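Local coordinates for protein immunoreactive 84kD antigen PG93 (Porphyromonas gingivalis, PDB 5M11) that is a surface component essential to the type-IX secretion system and binds zinc and calcium ions, at residues 34-40 and 63-68. Numbering follows the deposited sequence.
Sequences AVANGVL and TSVSSI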
ATOM      1  N   ALA A  34      14.837 -12.170   1.894  1.00 68.49           N
ATOM      2  CA  ALA A  34      13.851 -12.199   2.971  1.00 68.77           C
ATOM      3  C   ALA A  34      12.625 -11.420   2.595  1.00 74.54           C
ATOM      4  O   ALA A  34      12.698 -10.521   1.763  1.00 76.62           O
ATOM      5  CB  ALA A  34      14.446 -11.651   4.256  1.00 72.93           C
ATOM      6  N   VAL A  35      11.490 -11.779   3.195  1.00 70.18           N
ATOM      7  CA  VAL A  35      10.200 -11.150   2.914  1.00 70.56           C
ATOM      8  C   VAL A  35       9.629 -10.605   4.219  1.00 77.50           C
ATOM      9  O   VAL A  35       9.549 -11.334   5.214  1.00 76.08           O
ATOM     10  CB  VAL A  35       9.209 -12.128   2.214  1.00 70.07           C
ATOM     11  CG1 VAL A  35       7.835 -11.489   1.998  1.00 70.53           C
ATOM     12  CG2 VAL A  35       9.784 -12.661   0.905  1.00 67.40           C
ATOM     13  N   ALA A  36       9.226  -9.324   4.192  1.00 77.12           N
ATOM     14  CA  ALA A  36       8.637  -8.642   5.326  1.00 79.84           C
ATOM     15  C   ALA A  36       7.363  -7.880   4.914  1.00 84.86           C
ATOM     16  O   ALA A  36       7.442  -6.810   4.310  1.00 87.08           O
ATOM     17  CB  ALA A  36       9.658  -7.712   5.950  1.00 84.70           C
ATOM     18  N   ASN A  37       6.184  -8.484   5.208  1.00 79.61           N
ATOM     19  CA  ASN A  37       4.820  -7.978   4.962  1.00 80.57           C
ATOM     20  C   ASN A  37       4.409  -8.039   3.491  1.00 82.85           C
ATOM     21  O   ASN A  37       3.336  -7.546   3.129  1.00 83.79           O
ATOM     22  CB  ASN A  37       4.617  -6.546   5.519  1.00 86.20           C
ATOM     23  CG  ASN A  37       4.654  -6.486   7.032  1.00101.97           C
ATOM     24  OD1 ASN A  37       3.885  -7.173   7.725  1.00 93.20           O
ATOM     25  ND2 ASN A  37       5.579  -5.695   7.579  1.00 90.43           N
ATOM     26  N   GLY A  38       5.220  -8.709   2.677  1.00 76.81           N
ATOM     27  CA  GLY A  38       4.972  -8.888   1.245  1.00 73.56           C
ATOM     28  C   GLY A  38       6.037  -8.237   0.395  1.00 75.12           C
ATOM     29  O   GLY A  38       6.014  -8.351  -0.834  1.00 71.69           O
ATOM     30  N   VAL A  39       6.979  -7.545   1.065  1.00 73.87           N
ATOM     31  CA  VAL A  39       8.064  -6.827   0.410  1.00 74.96           C
ATOM     32  C   VAL A  39       9.287  -7.721   0.398  1.00 79.41           C
ATOM     33  O   VAL A  39       9.777  -8.110   1.458  1.00 80.20           O
ATOM     34  CB  VAL A  39       8.340  -5.443   1.058  1.00 81.57           C
ATOM     35  CG1 VAL A  39       9.416  -4.674   0.291  1.00 82.92           C
ATOM     36  CG2 VAL A  39       7.059  -4.624   1.155  1.00 83.22           C
ATOM     37  N   LEU A  40       9.761  -8.063  -0.804  1.00 75.15           N
ATOM     38  CA  LEU A  40      10.944  -8.897  -0.981  1.00 73.73           C
ATOM     39  C   LEU A  40      12.163  -8.022  -0.870  1.00 80.52           C
ATOM     40  O   LEU A  40      12.115  -6.876  -1.325  1.00 84.13           O
ATOM     41  CB  LEU A  40      10.906  -9.633  -2.346  1.00 71.03           C
ATOM     42  CG  LEU A  40      12.139 -10.479  -2.708  1.00 74.46           C
ATOM     43  CD1 LEU A  40      12.138 -11.797  -1.984  1.00 71.16           C
ATOM     44  CD2 LEU A  40      12.248 -10.672  -4.204  1.00 76.82           C
ATOM     45  N   THR A  63       2.837  -7.517  -6.829  1.00 69.84           N
ATOM     46  CA  THR A  63       3.071  -6.800  -5.575  1.00 72.96           C
ATOM     47  C   THR A  63       3.300  -7.629  -4.262  1.00 76.15           C
ATOM     48  O   THR A  63       4.301  -7.323  -3.598  1.00 78.62           O
ATOM     49  CB  THR A  63       1.917  -5.812  -5.326  1.00 80.92           C
ATOM     50  OG1 THR A  63       1.742  -5.022  -6.503  1.00 78.38           O
ATOM     51  CG2 THR A  63       2.173  -4.872  -4.134  1.00 84.58           C
ATOM     52  N   SER A  64       2.380  -8.505  -3.792  1.00 68.76           N
ATOM     53  CA  SER A  64       2.621  -9.089  -2.452  1.00 67.34           C
ATOM     54  C   SER A  64       3.241 -10.471  -2.485  1.00 68.59           C
ATOM     55  O   SER A  64       2.602 -11.439  -2.909  1.00 67.35           O
ATOM     56  CB  SER A  64       1.348  -9.130  -1.610  1.00 69.90           C
ATOM     57  OG  SER A  64       0.659  -7.895  -1.628  1.00 78.16           O
ATOM     58  N   VAL A  65       4.480 -10.572  -1.994  1.00 63.63           N
ATOM     59  CA  VAL A  65       5.213 -11.836  -1.981  1.00 59.74           C
ATOM     60  C   VAL A  65       4.665 -12.710  -0.827  1.00 64.70           C
ATOM     61  O   VAL A  65       4.564 -12.246   0.306  1.00 67.34           O
ATOM     62  CB  VAL A  65       6.743 -11.606  -1.911  1.00 62.88           C
ATOM     63  CG1 VAL A  65       7.496 -12.923  -1.917  1.00 59.79           C
ATOM     64  CG2 VAL A  65       7.212 -10.724  -3.063  1.00 63.59           C
ATOM     65  N   SER A  66       4.255 -13.952  -1.160  1.00 58.21           N
ATOM     66  CA  SER A  66       3.661 -14.956  -0.281  1.00 55.94           C
ATOM     67  C   SER A  66       4.680 -16.024   0.150  1.00 58.21           C
ATOM     68  O   SER A  66       4.409 -16.760   1.095  1.00 59.66           O
ATOM     69  CB  SER A  66       2.479 -15.614  -0.993  1.00 58.12           C
ATOM     70  OG  SER A  66       1.837 -16.646  -0.260  1.00 66.49           O
ATOM     71  N   SER A  67       5.826 -16.134  -0.538  1.00 52.74           N
ATOM     72  CA  SER A  67       6.902 -17.108  -0.262  1.00 50.90           C
ATOM     73  C   SER A  67       8.010 -17.036  -1.324  1.00 54.37           C
ATOM     74  O   SER A  67       7.775 -16.577  -2.445  1.00 53.41           O
ATOM     75  CB  SER A  67       6.349 -18.530  -0.220  1.00 52.36           C
ATOM     76  OG  SER A  67       7.382 -19.461   0.026  1.00 60.79           O
ATOM     77  N   ILE A  68       9.200 -17.555  -0.985  1.00 50.89           N
ATOM     78  CA  ILE A  68      10.361 -17.605  -1.879  1.00 50.51           C
ATOM     79  C   ILE A  68      11.196 -18.873  -1.657  1.00 52.76           C
ATOM     80  O   ILE A  68      11.123 -19.488  -0.589  1.00 52.14           O
ATOM     81  CB  ILE A  68      11.257 -16.347  -1.715  1.00 56.49           C
ATOM     82  CG1 ILE A  68      11.465 -15.966  -0.223  1.00 58.46           C
ATOM     83  CG2 ILE A  68      10.732 -15.179  -2.555  1.00 58.31           C
ATOM     84  CD1 ILE A  68      12.637 -14.944   0.048  1.00 74.89           C
TER
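A glycine in a hairpin turn joins two neighbouring sheets of the N-terminal beta-propeller through its backbone. The type I' turn from Ala36 to Val39 links strands 32-36 and 39-42. In it Gly38, at phi 117° and psi -4°, holds a conformation in which a CB would strike the preceding carbonyl and also crowd CB of Ser64. Without one, Gly38 CA comes within 4.4 Å of Val65 CA, the N-H of Val65 N donates to Gly38 O at 2.9 Å, nearly straight, and Gly38 CA makes a CA-H...O contact with Val65 O at 3.5 Å. Beside this polar link, branched aliphatic side chains fill the space between the sheets: Val35 CG2 meets Val65 CG1 at 3.6 Å and Ile68 CD1 at 3.8 Å, while Leu40 CD1 rests on Ile68 CG2 at 3.7 Å. A classic beta bulge at Ser66 and Ser67, opposite Tyr80, lets Val65 and Ile68 both point inward. Buried apolar packing thus joins adjacent blades, with one directional hydrogen bond fixing the turn against strand 65-71.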